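Local atomic coordinates of peroxiredoxin (Akkermansia muciniphila, PDB entry 6KHX), a protein that probably reduces hydrogen peroxide and organic hydroperoxides with a reactive cysteine thiol, as a typical 2-Cys peroxiredoxin. Residues 10-15 / 22-27; 55-60 / 96-101; 114-119 / 132-137; 180-185 / 194-199. One frame throughout, in Å; residues are numbered along the deposited sequence.

Contacts 1 and 2 are neighbours in the thioredoxin-like core and touch directly: Phe25 CZ lies 3.5 Å from Pro100 CB, and Ala15 CB 3.4 Å from Ile101 O. Contact 3 stands apart at the root of the 119-122/128-131 hairpin, its nearest atoms about 10 Å from contact 1, with a bound calcium ion about 5 Å from the side chain of Leu116. Contact 4 is on the C-terminal arm, about 19 Å from contact 2 at nearest atoms. There Pro184 and Met194 pack on Thr51 of a neighbouring subunit and Leu185 on its Gly55. Thr51 and Gly55 lie in that subunit's helix 48-58, counterpart of the helix in contact 2, which by family carries the peroxidatic cysteine.

Contact 1. Residues 10-15 / 22-27; sequences HFSANA and VPDFSL
Phe11, Ala15, Phe25 and Leu27 form the tight side of this pairing. The Phe11 ring, its CG set between backbone N and carbonyl carbon (chi1 60°), hangs beside the Phe25 ring, and the two point the same way. CE1 of Phe11 comes to the edge of the Phe25 ring, 4.2 Å from CD2, while Phe11 CZ meets Leu27 CG at 3.6 Å. Farther along, Ala15 CB packs on Phe25 CB at 3.7 Å. Val102 and Val71 of the central sheet back this layer. An alanine in place of Phe11 takes away the ring that meets Leu27 and Phe25, which would probably loosen this end of the core. Ser26 OG donates to Phe11 O at 2.8 Å, nearly along the C=O axis, and receives Asp28 N. Water 1 joins the N-H groups of Phe11 and Leu27 and lies over one face of the Phe11 ring, toward its rim. The other side is looser and wet: Ser12 and Asp24 are exposed, and water 2 accepts from Asp24 N (2.8 Å) while donating to Asn14 OD1 (2.8 Å). Two antiparallel hydrogen-bonded pairs, Ala13 with Phe25 and Ala15 with Val22, hold the backbones, with Phe25 N to Ala13 O at 2.7 Å. Asp24, at positive phi (60°), faces Ala13 together with Phe25, so the pairing slips by one residue: a G1 beta bulge in the N-terminal hairpin of the peroxiredoxin fold.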
loop_
_atom_site.group_PDB
_atom_site.type_symbol
_atom_site.label_atom_id
_atom_site.label_comp_id
_atom_site.label_asym_id
_atom_site.label_seq_id
_atom_site.Cartn_x
_atom_site.Cartn_y
_atom_site.Cartn_z
ATOM N N HIS B 10 -22.448 23.608 6.181
ATOM C CA HIS B 10 -23.747 23.357 6.773
ATOM C C HIS B 10 -23.586 22.822 8.193
ATOM O O HIS B 10 -22.621 22.126 8.521
ATOM C CB HIS B 10 -24.514 22.354 5.906
ATOM C CG HIS B 10 -25.757 21.816 6.542
ATOM N ND1 HIS B 10 -26.948 22.513 6.561
ATOM C CD2 HIS B 10 -25.989 20.655 7.200
ATOM C CE1 HIS B 10 -27.863 21.798 7.191
ATOM N NE2 HIS B 10 -27.307 20.668 7.592
ATOM N N PHE B 11 -24.541 23.161 9.046
ATOM C CA PHE B 11 -24.593 22.545 10.358
ATOM C C PHE B 11 -26.043 22.517 10.813
ATOM O O PHE B 11 -26.923 23.114 10.194
ATOM C CB PHE B 11 -23.692 23.265 11.375
ATOM C CG PHE B 11 -24.044 24.720 11.614
ATOM C CD1 PHE B 11 -25.069 25.072 12.488
ATOM C CD2 PHE B 11 -23.308 25.731 11.022
ATOM C CE1 PHE B 11 -25.381 26.400 12.725
ATOM C CE2 PHE B 11 -23.614 27.063 11.259
ATOM C CZ PHE B 11 -24.651 27.397 12.110
ATOM N N SER B 12 -26.279 21.788 11.897
ATOM C CA SER B 12 -27.610 21.700 12.487
ATOM C C SER B 12 -27.392 21.319 13.943
ATOM O O SER B 12 -26.933 20.207 14.230
ATOM C CB SER B 12 -28.482 20.683 11.753
ATOM O OG SER B 12 -29.751 20.548 12.375
ATOM N N ALA B 13 -27.653 22.255 14.847
ATOM C CA ALA B 13 -27.296 22.069 16.240
ATOM C C ALA B 13 -28.368 22.682 17.127
ATOM O O ALA B 13 -29.266 23.391 16.667
ATOM C CB ALA B 13 -25.923 22.677 16.545
ATOM N N ASN B 14 -28.272 22.379 18.415
ATOM C CA ASN B 14 -29.090 23.062 19.397
ATOM C C ASN B 14 -28.639 24.511 19.507
ATOM O O ASN B 14 -27.454 24.831 19.348
ATOM C CB ASN B 14 -28.967 22.373 20.755
ATOM C CG ASN B 14 -29.452 20.944 20.722
ATOM O OD1 ASN B 14 -30.437 20.629 20.059
ATOM N ND2 ASN B 14 -28.745 20.064 21.418
ATOM N N ALA B 15 -29.592 25.391 19.800
ATOM C CA ALA B 15 -29.277 26.803 19.952
ATOM C C ALA B 15 -30.205 27.405 20.990
ATOM O O ALA B 15 -31.198 26.799 21.396
ATOM C CB ALA B 15 -29.394 27.555 18.622
ATOM N N VAL B 22 -33.758 25.539 21.453
ATOM C CA VAL B 22 -34.451 24.977 20.298
ATOM C C VAL B 22 -33.507 24.033 19.562
ATOM O O VAL B 22 -32.287 24.268 19.532
ATOM C CB VAL B 22 -34.981 26.079 19.366
ATOM C CG1 VAL B 22 -35.943 26.984 20.118
ATOM C CG2 VAL B 22 -33.830 26.888 18.780
ATOM N N PRO B 23 -34.016 22.961 18.964
ATOM C CA PRO B 23 -33.132 22.028 18.260
ATOM C C PRO B 23 -33.054 22.319 16.774
ATOM O O PRO B 23 -33.865 23.080 16.238
ATOM C CB PRO B 23 -33.793 20.673 18.526
ATOM C CG PRO B 23 -35.254 21.012 18.546
ATOM C CD PRO B 23 -35.374 22.414 19.116
ATOM N N ASP B 24 -32.080 21.697 16.107
ATOM C CA ASP B 24 -31.998 21.690 14.649
ATOM C C ASP B 24 -31.882 23.103 14.074
ATOM O O ASP B 24 -32.491 23.431 13.052
ATOM C CB ASP B 24 -33.194 20.945 14.052
ATOM C CG ASP B 24 -33.387 19.572 14.679
ATOM O OD1 ASP B 24 -32.384 18.846 14.848
ATOM O OD2 ASP B 24 -34.537 19.223 15.017
ATOM N N PHE B 25 -31.110 23.960 14.744
ATOM C CA PHE B 25 -30.835 25.278 14.193
ATOM C C PHE B 25 -29.790 25.159 13.097
ATOM O O PHE B 25 -28.748 24.526 13.286
ATOM C CB PHE B 25 -30.350 26.254 15.264
ATOM C CG PHE B 25 -30.131 27.645 14.735
ATOM C CD1 PHE B 25 -31.173 28.557 14.698
ATOM C CD2 PHE B 25 -28.894 28.028 14.238
ATOM C CE1 PHE B 25 -30.984 29.836 14.189
ATOM C CE2 PHE B 25 -28.695 29.307 13.729
ATOM C CZ PHE B 25 -29.745 30.211 13.703
ATOM N N SER B 26 -30.067 25.780 11.955
ATOM C CA SER B 26 -29.177 25.723 10.804
ATOM C C SER B 26 -29.276 27.047 10.067
ATOM O O SER B 26 -30.289 27.748 10.147
ATOM C CB SER B 26 -29.540 24.559 9.874
ATOM O OG SER B 26 -28.771 24.589 8.688
ATOM N N LEU B 27 -28.235 27.365 9.304
ATOM C CA LEU B 27 -28.290 28.566 8.483
ATOM C C LEU B 27 -29.051 28.349 7.180
ATOM O O LEU B 27 -29.189 29.297 6.400
ATOM C CB LEU B 27 -26.872 29.076 8.191
ATOM C CG LEU B 27 -26.021 29.425 9.419
ATOM C CD1 LEU B 27 -24.708 30.090 9.016
ATOM C CD2 LEU B 27 -26.792 30.299 10.404
HETATM O O HOH W 1 -26.092 25.617 8.399
HETATM O O HOH W 2 -30.706 19.684 17.473
#

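Contact 2. Residues 55-60 / 96-101; sequences GFQEAL and GVSYPI
Gly96 opens the loop, its carbonyl O 3.1 Å from CD of Gln57, alongside the bent glutamine chain. Val97 follows, CG2 against Gln57 CB at 4.1 Å, while its CG1 rests over one face of the Tyr99 ring, toward its rim. Ser98 carries the polar grip: its N-H runs to Gln57 OE1 at 2.6 Å and nearly straight (165°), arriving from above the carbonyl plane. Ser98 OG is 3.1 Å from the same OE1, and Leu60 CD2 also reaches this hydroxyl, from another direction. An alanine in place of Gln57 removes OE1 and the chain along Gly96 O, and would probably leave the loop less firmly held to the helix. Tyr99 then turns its ring toward the helix, with CA of Gln57 at the ring edge. Its OH passes 3.5 Å from Phe56 CB and bonds Leu53 O. Past it, the loop turns away from helix 48-58, and Pro100 and Ile101 pair by backbone with Gly72 and Val16. The Tyr99 ring thus sits between the end of helix 48-58 and the central sheet, sharing Val70 of strand 68-74 with Phe56 and with Leu60 of helix 60-65, while the Phe56 ring stacks on Phe39 of strand 35-40.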
loop_
_atom_site.group_PDB
_atom_site.type_symbol
_atom_site.label_atom_id
_atom_site.label_comp_id
_atom_site.label_asym_id
_atom_site.label_seq_id
_atom_site.Cartn_x
_atom_site.Cartn_y
_atom_site.Cartn_z
ATOM N N GLY B 55 -22.958 43.638 22.831
ATOM C CA GLY B 55 -22.863 44.674 21.820
ATOM C C GLY B 55 -23.592 44.307 20.541
ATOM O O GLY B 55 -24.265 45.148 19.939
ATOM N N PHE B 56 -23.488 43.042 20.116
ATOM C CA PHE B 56 -24.260 42.602 18.956
ATOM C C PHE B 56 -25.756 42.706 19.224
ATOM O O PHE B 56 -26.539 43.006 18.314
ATOM C CB PHE B 56 -23.883 41.171 18.563
ATOM C CG PHE B 56 -22.796 41.094 17.524
ATOM C CD1 PHE B 56 -23.044 41.465 16.214
ATOM C CD2 PHE B 56 -21.536 40.621 17.854
ATOM C CE1 PHE B 56 -22.045 41.396 15.259
ATOM C CE2 PHE B 56 -20.541 40.545 16.903
ATOM C CZ PHE B 56 -20.797 40.931 15.603
ATOM N N GLN B 57 -26.177 42.437 20.463
ATOM C CA GLN B 57 -27.584 42.643 20.808
ATOM C C GLN B 57 -27.981 44.110 20.673
ATOM O O GLN B 57 -29.074 44.422 20.186
ATOM C CB GLN B 57 -27.862 42.144 22.221
ATOM C CG GLN B 57 -29.298 42.349 22.673
ATOM C CD GLN B 57 -30.301 41.558 21.852
ATOM O OE1 GLN B 57 -30.055 40.409 21.483
ATOM N NE2 GLN B 57 -31.449 42.164 21.578
ATOM N N GLU B 58 -27.109 45.028 21.109
ATOM C CA GLU B 58 -27.448 46.450 21.071
ATOM C C GLU B 58 -27.558 46.963 19.642
ATOM O O GLU B 58 -28.354 47.870 19.367
ATOM C CB GLU B 58 -26.400 47.283 21.824
ATOM C CG GLU B 58 -26.023 46.815 23.233
ATOM C CD GLU B 58 -27.113 47.028 24.275
ATOM O OE1 GLU B 58 -28.293 47.196 23.904
ATOM O OE2 GLU B 58 -26.782 47.026 25.483
ATOM N N ALA B 59 -26.762 46.410 18.730
ATOM C CA ALA B 59 -26.762 46.802 17.330
ATOM C C ALA B 59 -27.691 45.943 16.477
ATOM O O ALA B 59 -27.616 46.002 15.247
ATOM C CB ALA B 59 -25.335 46.746 16.773
ATOM N N LEU B 60 -28.559 45.143 17.100
ATOM C CA LEU B 60 -29.359 44.199 16.332
ATOM C C LEU B 60 -30.241 44.910 15.314
ATOM O O LEU B 60 -30.471 44.382 14.221
ATOM C CB LEU B 60 -30.210 43.342 17.266
ATOM C CG LEU B 60 -30.782 42.065 16.649
ATOM C CD1 LEU B 60 -29.682 41.269 15.962
ATOM C CD2 LEU B 60 -31.490 41.224 17.698
ATOM N N GLY B 96 -30.753 39.424 28.080
ATOM C CA GLY B 96 -31.267 40.267 27.023
ATOM C C GLY B 96 -30.751 39.971 25.631
ATOM O O GLY B 96 -31.243 40.575 24.668
ATOM N N VAL B 97 -29.774 39.078 25.486
ATOM C CA VAL B 97 -29.331 38.653 24.162
ATOM C C VAL B 97 -30.389 37.730 23.569
ATOM O O VAL B 97 -30.721 36.692 24.151
ATOM C CB VAL B 97 -27.959 37.973 24.231
ATOM C CG1 VAL B 97 -27.610 37.349 22.890
ATOM C CG2 VAL B 97 -26.896 38.983 24.647
ATOM N N SER B 98 -30.958 38.128 22.426
ATOM C CA SER B 98 -32.125 37.456 21.872
ATOM C C SER B 98 -31.882 36.743 20.547
ATOM O O SER B 98 -32.706 35.905 20.166
ATOM C CB SER B 98 -33.265 38.462 21.669
ATOM O OG SER B 98 -32.873 39.481 20.765
ATOM N N TYR B 99 -30.806 37.064 19.827
ATOM C CA TYR B 99 -30.511 36.396 18.568
ATOM C C TYR B 99 -30.005 34.975 18.835
ATOM O O TYR B 99 -29.664 34.629 19.970
ATOM C CB TYR B 99 -29.502 37.216 17.761
ATOM C CG TYR B 99 -28.212 37.501 18.478
ATOM C CD1 TYR B 99 -27.171 36.581 18.461
ATOM C CD2 TYR B 99 -28.026 38.695 19.160
ATOM C CE1 TYR B 99 -25.985 36.839 19.114
ATOM C CE2 TYR B 99 -26.842 38.964 19.813
ATOM C CZ TYR B 99 -25.829 38.032 19.790
ATOM O OH TYR B 99 -24.654 38.295 20.442
ATOM N N PRO B 100 -29.956 34.119 17.809
ATOM C CA PRO B 100 -29.572 32.718 18.045
ATOM C C PRO B 100 -28.125 32.590 18.499
ATOM O O PRO B 100 -27.219 33.199 17.924
ATOM C CB PRO B 100 -29.788 32.051 16.681
ATOM C CG PRO B 100 -30.727 32.946 15.956
ATOM C CD PRO B 100 -30.380 34.330 16.414
ATOM N N ILE B 101 -27.921 31.793 19.545
ATOM C CA ILE B 101 -26.594 31.410 20.012
ATOM C C ILE B 101 -26.491 29.900 19.863
ATOM O O ILE B 101 -27.137 29.152 20.607
ATOM C CB ILE B 101 -26.332 31.843 21.457
ATOM C CG1 ILE B 101 -26.707 33.321 21.638
ATOM C CG2 ILE B 101 -24.875 31.573 21.816
ATOM C CD1 ILE B 101 -26.603 33.824 23.070
#

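Contact 3. Residues 114-119 / 132-137; sequences GVLAGD and GELIAY
Ala117 CB fills the middle, 3.5 Å from CE2 of Tyr137, whose ring it meets obliquely. To one side Val115 CG2 meets Ala136 CB at 4.1 Å. Toward the hairpin, Leu116 starts off away from its partner, but with CG anti to the backbone N (chi1 -168°) its CD1 swings back to 3.6 Å from the carbonyl carbon of Leu134. Leu134 sends CD2 across the other way, against Ala117 O at 3.3 Å. Phe157 completes the apolar cluster, stacking on the Tyr137 ring and touching Ala117, while Phe40 of strand 35-40 lies against Val115 and Ala136. Outside this centre lies a backbone layer: Tyr137 N donates to Val115 O at 2.9 Å and 170°, and Ala117 N to Ile135 O at 2.7 Å, so Leu116 and Ala136 face each other in a single bridge between segments running in nearly opposite directions. Leu134 centres an inverse gamma turn. At Gly118's backbone angles a CB would be jammed against Ala117 O and would also meet Leu134 CD2, so the close approach there probably relies on the glycine. On the polar edge Glu133 makes a salt bridge to Lys43, Asn106 of a neighbouring subunit bonds Leu134 N and Gly132 O, and a bound calcium ion sits about 5 Å from the Leu116 side chain. Main-chain bonds therefore define the pairing and apolar side chains pack around it; the charged and amide partners lie at the edge, where they tie the root of the 119-122/128-131 hairpin to its own core and to the next subunit.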
loop_
_atom_site.group_PDB
_atom_site.type_symbol
_atom_site.label_atom_id
_atom_site.label_comp_id
_atom_site.label_asym_id
_atom_site.label_seq_id
_atom_site.Cartn_x
_atom_site.Cartn_y
_atom_site.Cartn_z
ATOM N N GLY B 114 -12.775 26.511 10.437
ATOM C CA GLY B 114 -11.366 26.828 10.601
ATOM C C GLY B 114 -11.050 27.759 11.754
ATOM O O GLY B 114 -10.054 28.489 11.697
ATOM N N VAL B 115 -11.866 27.746 12.809
ATOM C CA VAL B 115 -11.679 28.612 13.963
ATOM C C VAL B 115 -11.381 27.840 15.237
ATOM O O VAL B 115 -11.245 28.455 16.300
ATOM C CB VAL B 115 -12.905 29.523 14.180
ATOM C CG1 VAL B 115 -13.156 30.382 12.951
ATOM C CG2 VAL B 115 -14.122 28.679 14.526
ATOM N N LEU B 116 -11.280 26.516 15.171
ATOM C CA LEU B 116 -11.051 25.715 16.366
ATOM C C LEU B 116 -9.588 25.813 16.772
ATOM O O LEU B 116 -8.698 25.539 15.962
ATOM C CB LEU B 116 -11.440 24.264 16.119
ATOM C CG LEU B 116 -11.512 23.403 17.373
ATOM C CD1 LEU B 116 -12.533 23.986 18.334
ATOM C CD2 LEU B 116 -11.885 21.993 16.988
ATOM N N ALA B 117 -9.340 26.223 18.015
ATOM C CA ALA B 117 -7.988 26.281 18.548
ATOM C C ALA B 117 -7.502 24.885 18.937
ATOM O O ALA B 117 -8.232 23.892 18.857
ATOM C CB ALA B 117 -7.929 27.228 19.741
ATOM N N GLY B 118 -6.253 24.814 19.387
ATOM C CA GLY B 118 -5.666 23.579 19.856
ATOM C C GLY B 118 -4.959 22.786 18.773
ATOM O O GLY B 118 -5.076 23.043 17.572
ATOM N N ASP B 119 -4.193 21.802 19.231
ATOM C CA ASP B 119 -3.401 20.928 18.379
ATOM C C ASP B 119 -3.625 19.490 18.818
ATOM O O ASP B 119 -3.543 19.187 20.014
ATOM C CB ASP B 119 -1.911 21.285 18.466
ATOM C CG ASP B 119 -1.032 20.369 17.630
ATOM O OD1 ASP B 119 -1.547 19.706 16.699
ATOM O OD2 ASP B 119 0.181 20.300 17.927
ATOM N N GLY B 132 -3.353 22.276 24.202
ATOM C CA GLY B 132 -4.241 23.408 24.275
ATOM C C GLY B 132 -5.687 22.986 24.439
ATOM O O GLY B 132 -6.018 21.838 24.744
ATOM N N GLU B 133 -6.566 23.960 24.254
ATOM C CA GLU B 133 -7.997 23.771 24.413
ATOM C C GLU B 133 -8.662 23.787 23.044
ATOM O O GLU B 133 -8.390 24.674 22.227
ATOM C CB GLU B 133 -8.584 24.865 25.296
ATOM C CG GLU B 133 -8.250 24.726 26.760
ATOM C CD GLU B 133 -8.852 25.845 27.579
ATOM O OE1 GLU B 133 -8.477 27.017 27.356
ATOM O OE2 GLU B 133 -9.704 25.558 28.439
ATOM N N LEU B 134 -9.528 22.807 22.793
ATOM C CA LEU B 134 -10.319 22.780 21.564
ATOM C C LEU B 134 -11.532 23.680 21.777
ATOM O O LEU B 134 -12.656 23.227 22.013
ATOM C CB LEU B 134 -10.718 21.354 21.202
ATOM C CG LEU B 134 -9.575 20.363 20.953
ATOM C CD1 LEU B 134 -10.120 18.960 20.776
ATOM C CD2 LEU B 134 -8.739 20.765 19.744
ATOM N N ILE B 135 -11.280 24.991 21.708
ATOM C CA ILE B 135 -12.312 26.017 21.776
ATOM C C ILE B 135 -12.123 26.947 20.586
ATOM O O ILE B 135 -11.068 26.971 19.947
ATOM C CB ILE B 135 -12.277 26.820 23.095
ATOM C CG1 ILE B 135 -10.921 27.497 23.278
ATOM C CG2 ILE B 135 -12.577 25.924 24.289
ATOM C CD1 ILE B 135 -10.784 28.204 24.612
ATOM N N ALA B 136 -13.171 27.710 20.283
ATOM C CA ALA B 136 -13.169 28.563 19.100
ATOM C C ALA B 136 -12.480 29.896 19.371
ATOM O O ALA B 136 -12.678 30.516 20.420
ATOM C CB ALA B 136 -14.599 28.811 18.618
ATOM N N TYR B 137 -11.670 30.334 18.407
ATOM C CA TYR B 137 -11.146 31.689 18.403
ATOM C C TYR B 137 -12.250 32.674 18.014
ATOM O O TYR B 137 -13.355 32.291 17.616
ATOM C CB TYR B 137 -9.974 31.811 17.428
ATOM C CG TYR B 137 -8.625 31.406 17.985
ATOM C CD1 TYR B 137 -8.022 32.138 19.006
ATOM C CD2 TYR B 137 -7.936 30.311 17.471
ATOM C CE1 TYR B 137 -6.778 31.779 19.510
ATOM C CE2 TYR B 137 -6.692 29.946 17.969
ATOM C CZ TYR B 137 -6.122 30.684 18.989
ATOM O OH TYR B 137 -4.889 30.333 19.487
#

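Contact 4. Residues 180-185 / 194-199; sequences GEVCPL and MTPSHE
Val182 is gripped from two directions. Its CG2 lies 4.1 Å from Met194 CB and its CG1 4.1 Å from Pro196 CB, the side chains crossing obliquely in both cases. Its N-H gives Met194 O a weak, bent hydrogen bond (2.9 Å, 129°), within a single antiparallel hydrogen-bonded pair of Val182 and Met194. Beside it Glu181 lays CB 3.3 Å from the same carbonyl O. The Met194 chain is extended through SD and bends at chi3, which brings CE to 3.9 Å from Pro184 CB; Pro196 CD closes the other end, 3.5 Å from Gly180 O. Behind these groups stand their positioners. Glu181 OE1 bonds His175, and Phe176 of helix 163-179 packs on Val182, while Val201 and Tyr204 of helix 198-209 back Met194. Pro196 centres an inverse gamma turn, with Ser197 N bonded to Thr195 O at 2.7 Å, and Ser197 OG caps Gly200 N at the start of helix 198-209. Val48 and Thr51 of a neighbouring subunit press on Val182 and Met194. Cys183, in its Val-Cys-Pro setting probably the resolving cysteine of the family, points away from 194-199. Largely apolar contacts and a weak bond mean a modest hold between 180-185 and 194-199, consistent with the local unfolding through which typical 2-Cys peroxiredoxins bring the resolving cysteine, here probably Cys183, to its partner.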
loop_
_atom_site.group_PDB
_atom_site.type_symbol
_atom_site.label_atom_id
_atom_site.label_comp_id
_atom_site.label_asym_id
_atom_site.label_seq_id
_atom_site.Cartn_x
_atom_site.Cartn_y
_atom_site.Cartn_z
ATOM N N GLY B 180 -22.976 46.819 -8.752
ATOM C CA GLY B 180 -21.837 46.285 -9.472
ATOM C C GLY B 180 -20.566 47.090 -9.345
ATOM O O GLY B 180 -19.602 46.822 -10.071
ATOM N N GLU B 181 -20.544 48.081 -8.460
ATOM C CA GLU B 181 -19.355 48.878 -8.198
ATOM C C GLU B 181 -18.526 48.219 -7.103
ATOM O O GLU B 181 -19.069 47.787 -6.080
ATOM C CB GLU B 181 -19.752 50.293 -7.774
ATOM C CG GLU B 181 -20.491 51.096 -8.836
ATOM C CD GLU B 181 -20.989 52.438 -8.318
ATOM O OE1 GLU B 181 -21.131 52.592 -7.088
ATOM O OE2 GLU B 181 -21.240 53.342 -9.141
ATOM N N VAL B 182 -17.219 48.137 -7.313
ATOM C CA VAL B 182 -16.348 47.598 -6.277
ATOM C C VAL B 182 -16.059 48.699 -5.264
ATOM O O VAL B 182 -16.006 49.888 -5.600
ATOM C CB VAL B 182 -15.059 47.009 -6.888
ATOM C CG1 VAL B 182 -15.405 45.845 -7.795
ATOM C CG2 VAL B 182 -14.286 48.062 -7.660
ATOM N N CYS B 183 -15.881 48.305 -4.003
ATOM C CA CYS B 183 -15.738 49.272 -2.921
ATOM C C CYS B 183 -14.272 49.458 -2.577
ATOM O O CYS B 183 -13.603 48.481 -2.201
ATOM C CB CYS B 183 -16.521 48.816 -1.697
ATOM S SG CYS B 183 -18.300 48.728 -2.013
ATOM N N PRO B 184 -13.733 50.667 -2.685
ATOM C CA PRO B 184 -12.307 50.888 -2.437
ATOM C C PRO B 184 -12.006 50.879 -0.942
ATOM O O PRO B 184 -12.893 50.728 -0.096
ATOM C CB PRO B 184 -12.060 52.270 -3.042
ATOM C CG PRO B 184 -13.365 52.957 -2.897
ATOM C CD PRO B 184 -14.424 51.909 -3.070
ATOM N N LEU B 185 -10.725 51.084 -0.635
ATOM C CA LEU B 185 -10.262 51.077 0.746
ATOM C C LEU B 185 -10.991 52.129 1.574
ATOM O O LEU B 185 -11.167 53.270 1.142
ATOM C CB LEU B 185 -8.758 51.328 0.784
ATOM C CG LEU B 185 -8.112 51.362 2.166
ATOM C CD1 LEU B 185 -7.846 49.964 2.679
ATOM C CD2 LEU B 185 -6.830 52.150 2.094
ATOM N N MET B 194 -16.647 52.516 -7.138
ATOM C CA MET B 194 -15.783 52.525 -8.310
ATOM C C MET B 194 -16.277 51.526 -9.346
ATOM O O MET B 194 -16.742 50.436 -8.998
ATOM C CB MET B 194 -14.338 52.201 -7.916
ATOM C CG MET B 194 -13.367 52.106 -9.078
ATOM S SD MET B 194 -11.764 51.524 -8.505
ATOM C CE MET B 194 -11.689 52.374 -6.933
ATOM N N THR B 195 -16.172 51.908 -10.616
ATOM C CA THR B 195 -16.465 51.003 -11.721
ATOM C C THR B 195 -15.277 50.082 -11.984
ATOM O O THR B 195 -14.168 50.568 -12.228
ATOM C CB THR B 195 -16.784 51.801 -12.981
ATOM O OG1 THR B 195 -17.959 52.589 -12.761
ATOM C CG2 THR B 195 -17.003 50.879 -14.164
ATOM N N PRO B 196 -15.471 48.760 -11.988
ATOM C CA PRO B 196 -14.337 47.857 -12.227
ATOM C C PRO B 196 -13.877 47.853 -13.677
ATOM O O PRO B 196 -14.144 46.905 -14.423
ATOM C CB PRO B 196 -14.886 46.488 -11.804
ATOM C CG PRO B 196 -16.357 46.597 -11.976
ATOM C CD PRO B 196 -16.702 48.026 -11.642
ATOM N N SER B 197 -13.157 48.902 -14.070
ATOM C CA SER B 197 -12.599 49.017 -15.411
ATOM C C SER B 197 -11.366 49.911 -15.347
ATOM O O SER B 197 -11.111 50.578 -14.339
ATOM C CB SER B 197 -13.619 49.583 -16.406
ATOM O OG SER B 197 -13.918 50.940 -16.107
ATOM N N HIS B 198 -10.587 49.902 -16.433
ATOM C CA HIS B 198 -9.440 50.800 -16.524
ATOM C C HIS B 198 -9.873 52.245 -16.279
ATOM O O HIS B 198 -9.318 52.953 -15.421
ATOM C CB HIS B 198 -8.773 50.674 -17.900
ATOM C CG HIS B 198 -8.442 49.267 -18.312
ATOM N ND1 HIS B 198 -7.667 48.422 -17.545
ATOM C CD2 HIS B 198 -8.715 48.590 -19.453
ATOM C CE1 HIS B 198 -7.517 47.270 -18.175
ATOM N NE2 HIS B 198 -8.139 47.346 -19.338
ATOM N N GLU B 199 -10.892 52.686 -17.020
ATOM C CA GLU B 199 -11.405 54.043 -16.866
ATOM C C GLU B 199 -11.951 54.274 -15.466
ATOM O O GLU B 199 -11.770 55.354 -14.897
ATOM C CB GLU B 199 -12.488 54.323 -17.911
ATOM C CG GLU B 199 -12.012 54.293 -19.363
ATOM C CD GLU B 199 -11.698 52.889 -19.871
ATOM O OE1 GLU B 199 -12.058 51.899 -19.189
ATOM O OE2 GLU B 199 -11.081 52.779 -20.955
#